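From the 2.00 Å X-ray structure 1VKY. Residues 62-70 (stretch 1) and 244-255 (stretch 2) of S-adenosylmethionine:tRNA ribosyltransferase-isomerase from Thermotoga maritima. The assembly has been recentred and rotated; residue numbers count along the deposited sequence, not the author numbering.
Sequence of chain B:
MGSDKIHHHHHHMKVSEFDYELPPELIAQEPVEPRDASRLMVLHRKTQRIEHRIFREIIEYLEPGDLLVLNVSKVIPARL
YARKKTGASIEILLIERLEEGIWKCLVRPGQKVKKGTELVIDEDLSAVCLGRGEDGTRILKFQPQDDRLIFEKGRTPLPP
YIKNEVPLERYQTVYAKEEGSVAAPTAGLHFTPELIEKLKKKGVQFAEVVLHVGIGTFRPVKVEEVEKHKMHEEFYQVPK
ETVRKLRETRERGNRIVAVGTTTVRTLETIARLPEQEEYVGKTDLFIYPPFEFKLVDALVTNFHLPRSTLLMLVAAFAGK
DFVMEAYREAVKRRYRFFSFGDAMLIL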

ATOM      1  N   LEU B  62      23.794   1.218  16.773  1.00 25.74           N
ATOM      2  CA  LEU B  62      23.930   2.655  16.771  1.00 25.78           C
ATOM      3  C   LEU B  62      24.552   3.064  18.064  1.00 25.84           C
ATOM      4  O   LEU B  62      24.268   2.517  19.111  1.00 26.82           O
ATOM      5  CB  LEU B  62      22.573   3.367  16.565  1.00 26.16           C
ATOM      6  CG  LEU B  62      21.876   3.044  15.217  1.00 26.31           C
ATOM      7  CD1 LEU B  62      20.431   3.563  15.147  1.00 31.34           C
ATOM      8  CD2 LEU B  62      22.689   3.540  14.052  1.00 35.81           C
ATOM      9  N   GLU B  63      25.413   4.050  17.975  1.00 28.37           N
ATOM     10  CA  GLU B  63      26.097   4.576  19.126  1.00 30.74           C
ATOM     11  C   GLU B  63      25.723   6.034  19.397  1.00 30.59           C
ATOM     12  O   GLU B  63      25.185   6.707  18.535  1.00 29.41           O
ATOM     13  CB  GLU B  63      27.587   4.411  18.946  1.00 32.27           C
ATOM     14  CG  GLU B  63      28.172   4.999  17.707  1.00 42.01           C
ATOM     15  CD  GLU B  63      29.584   4.510  17.473  1.00 45.64           C
ATOM     16  OE1 GLU B  63      29.756   3.346  17.001  1.00 49.54           O
ATOM     17  OE2 GLU B  63      30.491   5.299  17.782  1.00 44.01           O
ATOM     18  N   PRO B  64      25.966   6.501  20.613  1.00 31.80           N
ATOM     19  CA  PRO B  64      25.707   7.889  20.959  1.00 31.24           C
ATOM     20  C   PRO B  64      26.415   8.823  19.966  1.00 29.58           C
ATOM     21  O   PRO B  64      27.565   8.587  19.573  1.00 26.26           O
ATOM     22  CB  PRO B  64      26.305   8.013  22.374  1.00 33.07           C
ATOM     23  CG  PRO B  64      26.296   6.644  22.927  1.00 29.12           C
ATOM     24  CD  PRO B  64      26.504   5.741  21.764  1.00 33.86           C
ATOM     25  N   GLY B  65      25.703   9.829  19.489  1.00 29.13           N
ATOM     26  CA  GLY B  65      26.297  10.740  18.508  1.00 30.03           C
ATOM     27  C   GLY B  65      26.059  10.369  17.041  1.00 28.38           C
ATOM     28  O   GLY B  65      26.247  11.212  16.172  1.00 29.14           O
ATOM     29  N   ASP B  66      25.659   9.134  16.730  1.00 28.13           N
ATOM     30  CA  ASP B  66      25.283   8.835  15.345  1.00 25.47           C
ATOM     31  C   ASP B  66      24.086   9.718  14.922  1.00 26.02           C
ATOM     32  O   ASP B  66      23.282  10.126  15.771  1.00 28.02           O
ATOM     33  CB  ASP B  66      24.921   7.369  15.173  1.00 25.99           C
ATOM     34  CG  ASP B  66      26.127   6.457  15.133  1.00 29.56           C
ATOM     35  OD1 ASP B  66      27.273   6.938  14.869  1.00 31.98           O
ATOM     36  OD2 ASP B  66      25.992   5.231  15.357  1.00 29.57           O
ATOM     37  N   LEU B  67      23.951   9.971  13.615  1.00 25.95           N
ATOM     38  CA  LEU B  67      22.872  10.837  13.093  1.00 25.09           C
ATOM     39  C   LEU B  67      22.012  10.069  12.112  1.00 23.58           C
ATOM     40  O   LEU B  67      22.513   9.589  11.107  1.00 24.08           O
ATOM     41  CB  LEU B  67      23.447  12.090  12.403  1.00 24.75           C
ATOM     42  CG  LEU B  67      22.412  13.119  11.877  1.00 26.60           C
ATOM     43  CD1 LEU B  67      21.787  13.926  12.963  1.00 30.37           C
ATOM     44  CD2 LEU B  67      23.070  14.069  10.901  1.00 24.43           C
ATOM     45  N   LEU B  68      20.718   9.957  12.422  1.00 24.96           N
ATOM     46  CA  LEU B  68      19.742   9.355  11.538  1.00 23.64           C
ATOM     47  C   LEU B  68      19.115  10.472  10.730  1.00 24.86           C
ATOM     48  O   LEU B  68      18.564  11.409  11.294  1.00 28.56           O
ATOM     49  CB  LEU B  68      18.641   8.611  12.322  1.00 24.63           C
ATOM     50  CG  LEU B  68      19.043   7.209  12.815  1.00 28.57           C
ATOM     51  CD1 LEU B  68      18.030   6.634  13.834  1.00 30.12           C
ATOM     52  CD2 LEU B  68      19.144   6.282  11.706  1.00 31.97           C
ATOM     53  N   VAL B  69      19.243  10.400   9.412  1.00 23.44           N
ATOM     54  CA  VAL B  69      18.665  11.423   8.533  1.00 24.15           C
ATOM     55  C   VAL B  69      17.487  10.872   7.799  1.00 24.17           C
ATOM     56  O   VAL B  69      17.598   9.905   7.021  1.00 23.18           O
ATOM     57  CB  VAL B  69      19.695  11.976   7.498  1.00 23.34           C
ATOM     58  CG1 VAL B  69      19.105  13.205   6.749  1.00 21.94           C
ATOM     59  CG2 VAL B  69      20.967  12.376   8.185  1.00 20.79           C
ATOM     60  N   LEU B  70      16.347  11.504   8.025  1.00 21.10           N
ATOM     61  CA  LEU B  70      15.097  11.040   7.429  1.00 26.90           C
ATOM     62  C   LEU B  70      14.602  12.005   6.405  1.00 25.73           C
ATOM     63  O   LEU B  70      14.768  13.204   6.544  1.00 25.95           O
ATOM     64  CB  LEU B  70      13.998  10.953   8.508  1.00 30.75           C
ATOM     65  CG  LEU B  70      14.303   9.989   9.668  1.00 37.93           C
ATOM     66  CD1 LEU B  70      13.604  10.470  10.920  1.00 48.68           C
ATOM     67  CD2 LEU B  70      13.847   8.652   9.318  1.00 47.24           C
TER
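Stretch 2, residues 244-255: RKLRETRERGNR

Stretch 2 enters as the last turns of a helix, which runs from before Arg244 to about Arg252, and then unwinds into an extended tail that meets the loop ahead of strand 67-70. The helix runs nearly antiparallel to that strand, with 153° between their N-to-C directions, and the axes approach to 9.9 Å, a spacing that leaves room for a layer of side chains.

Arg244 is too far away to take part. Lys245 directs its CA-to-CB bond toward the strand, and its CB lies 4.1 Å from Leu67 CD2; the aliphatic start of the chain packs here while the end leads away, and NZ finds its hydrogen bond elsewhere in the structure. Leu246 starts sideways, but its end comes nearer: CD2 lies 4.1 Å from Leu67 CD2 and 4.3 Å from Val69 CG2, so one branched apolar side chain meets two strand residues. Arg247 and Glu248 stay out of reach, and Arg247 NH1 instead forms a weak, salt-bridged hydrogen bond of 3.4 Å with Glu251 OE1, one turn on.

Thr249 points toward stretch 1 and is small enough to fit closely. Its OG1 donates to Lys245 O at 2.6 Å, which satisfies the hydroxyl within the helix and lets it lie 3.5 Å from Leu67 CB; its CG2 is 3.8 Å from Gly65 O. Arg250 and Glu251 make no contact. Arg252 is long enough to reach across, and its NH2 donates to Gly65 O at 2.8 Å, with the acceptor at the edge of the guanidinium; its NE holds Asn254 OD1 at 3.1 Å.

Gly253 ends the helix in a Schellman motif, with the positive phi (79°) that glycine readily adopts. The chain can then turn toward the type II turn of Glu63 to Asp66. Asn254 packs its CB 3.2 Å from Gly65 O. A CB on Gly65 would lie only 2.3 Å from Asn254 OD1, so glycine suits this spot on packing grounds as well as for its backbone angles.

Arg255 binds stretch 1 most extensively. Its backbone N donates to Asp66 OD1 (3.0 Å), and its O accepts from Leu67 N (2.8 Å), pinning the tail beside the start of the strand. Its side chain extends onward, away from the helix, and NH2 meets Asp66 OD2 at 2.8 Å in a hydrogen-bonded salt bridge, with the oxygen at the edge of the guanidinium. Glu63 OE1, 3.6 Å from the same NH2, lies over one face and contributes charge attraction alone.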

ATOM      1  N   ARG B 244      24.091  21.842   9.600  1.00 28.86           N
ATOM      2  CA  ARG B 244      24.898  21.943  10.823  1.00 25.27           C
ATOM      3  C   ARG B 244      25.133  20.595  11.462  1.00 25.33           C
ATOM      4  O   ARG B 244      26.238  20.265  11.854  1.00 27.39           O
ATOM      5  CB  ARG B 244      24.207  22.849  11.844  1.00 28.63           C
ATOM      6  CG  ARG B 244      25.111  23.136  13.037  1.00 36.48           C
ATOM      7  CD  ARG B 244      24.405  23.407  14.392  1.00 44.70           C
ATOM      8  NE  ARG B 244      23.018  23.820  14.248  1.00 49.48           N
ATOM      9  CZ  ARG B 244      21.939  23.164  14.718  1.00 57.85           C
ATOM     10  NH1 ARG B 244      22.038  22.016  15.410  1.00 51.40           N
ATOM     11  NH2 ARG B 244      20.730  23.688  14.489  1.00 61.06           N
ATOM     12  N   LYS B 245      24.079  19.795  11.582  1.00 27.89           N
ATOM     13  CA  LYS B 245      24.210  18.471  12.175  1.00 25.78           C
ATOM     14  C   LYS B 245      25.098  17.524  11.388  1.00 26.98           C
ATOM     15  O   LYS B 245      25.814  16.705  11.964  1.00 25.36           O
ATOM     16  CB  LYS B 245      22.832  17.880  12.332  1.00 28.76           C
ATOM     17  CG  LYS B 245      22.042  18.600  13.396  1.00 28.30           C
ATOM     18  CD  LYS B 245      20.778  17.866  13.741  1.00 38.45           C
ATOM     19  CE  LYS B 245      20.312  18.294  15.116  1.00 40.00           C
ATOM     20  NZ  LYS B 245      18.993  17.677  15.366  1.00 43.82           N
ATOM     21  N   LEU B 246      25.055  17.612  10.069  1.00 27.23           N
ATOM     22  CA  LEU B 246      25.916  16.761   9.229  1.00 26.57           C
ATOM     23  C   LEU B 246      27.373  17.097   9.509  1.00 26.20           C
ATOM     24  O   LEU B 246      28.240  16.212   9.632  1.00 27.64           O
ATOM     25  CB  LEU B 246      25.615  16.992   7.725  1.00 22.31           C
ATOM     26  CG  LEU B 246      24.260  16.543   7.209  1.00 24.94           C
ATOM     27  CD1 LEU B 246      23.978  17.199   5.884  1.00 27.06           C
ATOM     28  CD2 LEU B 246      24.217  15.051   7.100  1.00 27.09           C
ATOM     29  N   ARG B 247      27.655  18.392   9.580  1.00 30.87           N
ATOM     30  CA  ARG B 247      29.015  18.856   9.843  1.00 32.52           C
ATOM     31  C   ARG B 247      29.474  18.491  11.258  1.00 28.94           C
ATOM     32  O   ARG B 247      30.569  17.989  11.455  1.00 31.61           O
ATOM     33  CB  ARG B 247      29.112  20.363   9.634  1.00 33.04           C
ATOM     34  CG  ARG B 247      30.529  20.862   9.871  1.00 45.79           C
ATOM     35  CD  ARG B 247      30.768  22.385   9.690  1.00 45.39           C
ATOM     36  NE  ARG B 247      29.680  23.223  10.198  1.00 53.05           N
ATOM     37  CZ  ARG B 247      29.425  23.458  11.487  1.00 60.68           C
ATOM     38  NH1 ARG B 247      30.171  22.909  12.457  1.00 61.99           N
ATOM     39  NH2 ARG B 247      28.391  24.239  11.798  1.00 59.89           N
ATOM     40  N   GLU B 248      28.620  18.692  12.241  1.00 29.14           N
ATOM     41  CA  GLU B 248      28.937  18.293  13.636  1.00 29.05           C
ATOM     42  C   GLU B 248      29.163  16.786  13.834  1.00 31.58           C
ATOM     43  O   GLU B 248      30.025  16.360  14.621  1.00 32.13           O
ATOM     44  CB  GLU B 248      27.820  18.748  14.560  1.00 31.88           C
ATOM     45  CG  GLU B 248      27.744  20.253  14.758  1.00 37.32           C
ATOM     46  CD  GLU B 248      26.500  20.665  15.503  1.00 41.70           C
ATOM     47  OE1 GLU B 248      25.570  19.834  15.664  1.00 43.09           O
ATOM     48  OE2 GLU B 248      26.454  21.828  15.921  1.00 44.12           O
ATOM     49  N   THR B 249      28.383  15.977  13.130  1.00 29.60           N
ATOM     50  CA  THR B 249      28.505  14.529  13.222  1.00 27.59           C
ATOM     51  C   THR B 249      29.853  14.059  12.663  1.00 28.80           C
ATOM     52  O   THR B 249      30.565  13.281  13.287  1.00 31.48           O
ATOM     53  CB  THR B 249      27.353  13.889  12.439  1.00 29.44           C
ATOM     54  OG1 THR B 249      26.111  14.318  12.993  1.00 22.88           O
ATOM     55  CG2 THR B 249      27.298  12.394  12.680  1.00 23.33           C
ATOM     56  N   ARG B 250      30.204  14.592  11.508  1.00 28.00           N
ATOM     57  CA  ARG B 250      31.509  14.376  10.892  1.00 32.71           C
ATOM     58  C   ARG B 250      32.656  14.816  11.817  1.00 34.73           C
ATOM     59  O   ARG B 250      33.606  14.068  12.039  1.00 34.37           O
ATOM     60  CB  ARG B 250      31.590  15.155   9.589  1.00 31.99           C
ATOM     61  CG  ARG B 250      31.024  14.438   8.375  1.00 43.21           C
ATOM     62  CD  ARG B 250      32.122  13.774   7.519  1.00 54.08           C
ATOM     63  NE  ARG B 250      31.587  12.919   6.453  1.00 55.21           N
ATOM     64  CZ  ARG B 250      30.942  11.786   6.684  1.00 47.90           C
ATOM     65  NH1 ARG B 250      30.736  11.373   7.928  1.00 48.76           N
ATOM     66  NH2 ARG B 250      30.502  11.074   5.684  1.00 41.14           N
ATOM     67  N   GLU B 251      32.556  16.023  12.354  1.00 35.27           N
ATOM     68  CA  GLU B 251      33.549  16.521  13.316  1.00 38.09           C
ATOM     69  C   GLU B 251      33.710  15.603  14.513  1.00 39.13           C
ATOM     70  O   GLU B 251      34.820  15.372  14.950  1.00 42.42           O
ATOM     71  CB  GLU B 251      33.190  17.928  13.777  1.00 37.23           C
ATOM     72  CG  GLU B 251      33.358  18.937  12.659  1.00 46.25           C
ATOM     73  CD  GLU B 251      32.862  20.342  12.989  1.00 54.86           C
ATOM     74  OE1 GLU B 251      33.075  21.235  12.118  1.00 56.31           O
ATOM     75  OE2 GLU B 251      32.258  20.545  14.079  1.00 54.99           O
ATOM     76  N   ARG B 252      32.615  15.074  15.044  1.00 39.12           N
ATOM     77  CA  ARG B 252      32.675  14.132  16.176  1.00 38.01           C
ATOM     78  C   ARG B 252      33.234  12.787  15.799  1.00 37.31           C
ATOM     79  O   ARG B 252      33.521  11.978  16.672  1.00 39.28           O
ATOM     80  CB  ARG B 252      31.286  13.879  16.749  1.00 36.50           C
ATOM     81  CG  ARG B 252      30.745  15.008  17.544  1.00 39.52           C
ATOM     82  CD  ARG B 252      29.530  14.612  18.344  1.00 36.00           C
ATOM     83  NE  ARG B 252      28.459  13.981  17.561  1.00 40.29           N
ATOM     84  CZ  ARG B 252      27.540  14.654  16.881  1.00 37.19           C
ATOM     85  NH1 ARG B 252      27.572  15.973  16.807  1.00 37.36           N
ATOM     86  NH2 ARG B 252      26.594  14.006  16.231  1.00 39.97           N
ATOM     87  N   GLY B 253      33.318  12.503  14.502  1.00 37.19           N
ATOM     88  CA  GLY B 253      33.744  11.200  14.049  1.00 34.73           C
ATOM     89  C   GLY B 253      32.637  10.154  14.120  1.00 34.61           C
ATOM     90  O   GLY B 253      32.918   8.970  13.979  1.00 33.66           O
ATOM     91  N   ASN B 254      31.377  10.574  14.255  1.00 32.77           N
ATOM     92  CA  ASN B 254      30.221   9.604  14.264  1.00 30.35           C
ATOM     93  C   ASN B 254      29.670   9.353  12.858  1.00 29.06           C
ATOM     94  O   ASN B 254      30.134   9.958  11.898  1.00 27.97           O
ATOM     95  CB  ASN B 254      29.085  10.113  15.145  1.00 27.23           C
ATOM     96  CG  ASN B 254      29.424  10.075  16.611  1.00 37.61           C
ATOM     97  OD1 ASN B 254      29.497  11.101  17.242  1.00 29.54           O
ATOM     98  ND2 ASN B 254      29.611   8.895  17.151  1.00 34.47           N
ATOM     99  N   ARG B 255      28.659   8.493  12.748  1.00 29.58           N
ATOM    100  CA  ARG B 255      28.115   8.136  11.438  1.00 28.33           C
ATOM    101  C   ARG B 255      26.873   8.924  11.044  1.00 26.33           C
ATOM    102  O   ARG B 255      25.986   9.148  11.869  1.00 26.40           O
ATOM    103  CB  ARG B 255      27.787   6.675  11.405  1.00 27.59           C
ATOM    104  CG  ARG B 255      29.046   5.820  11.295  1.00 34.64           C
ATOM    105  CD  ARG B 255      28.787   4.395  11.513  1.00 42.85           C
ATOM    106  NE  ARG B 255      28.104   4.205  12.790  1.00 50.56           N
ATOM    107  CZ  ARG B 255      27.905   3.027  13.344  1.00 45.34           C
ATOM    108  NH1 ARG B 255      28.358   1.950  12.732  1.00 43.79           N
ATOM    109  NH2 ARG B 255      27.258   2.930  14.504  1.00 31.29           N
TER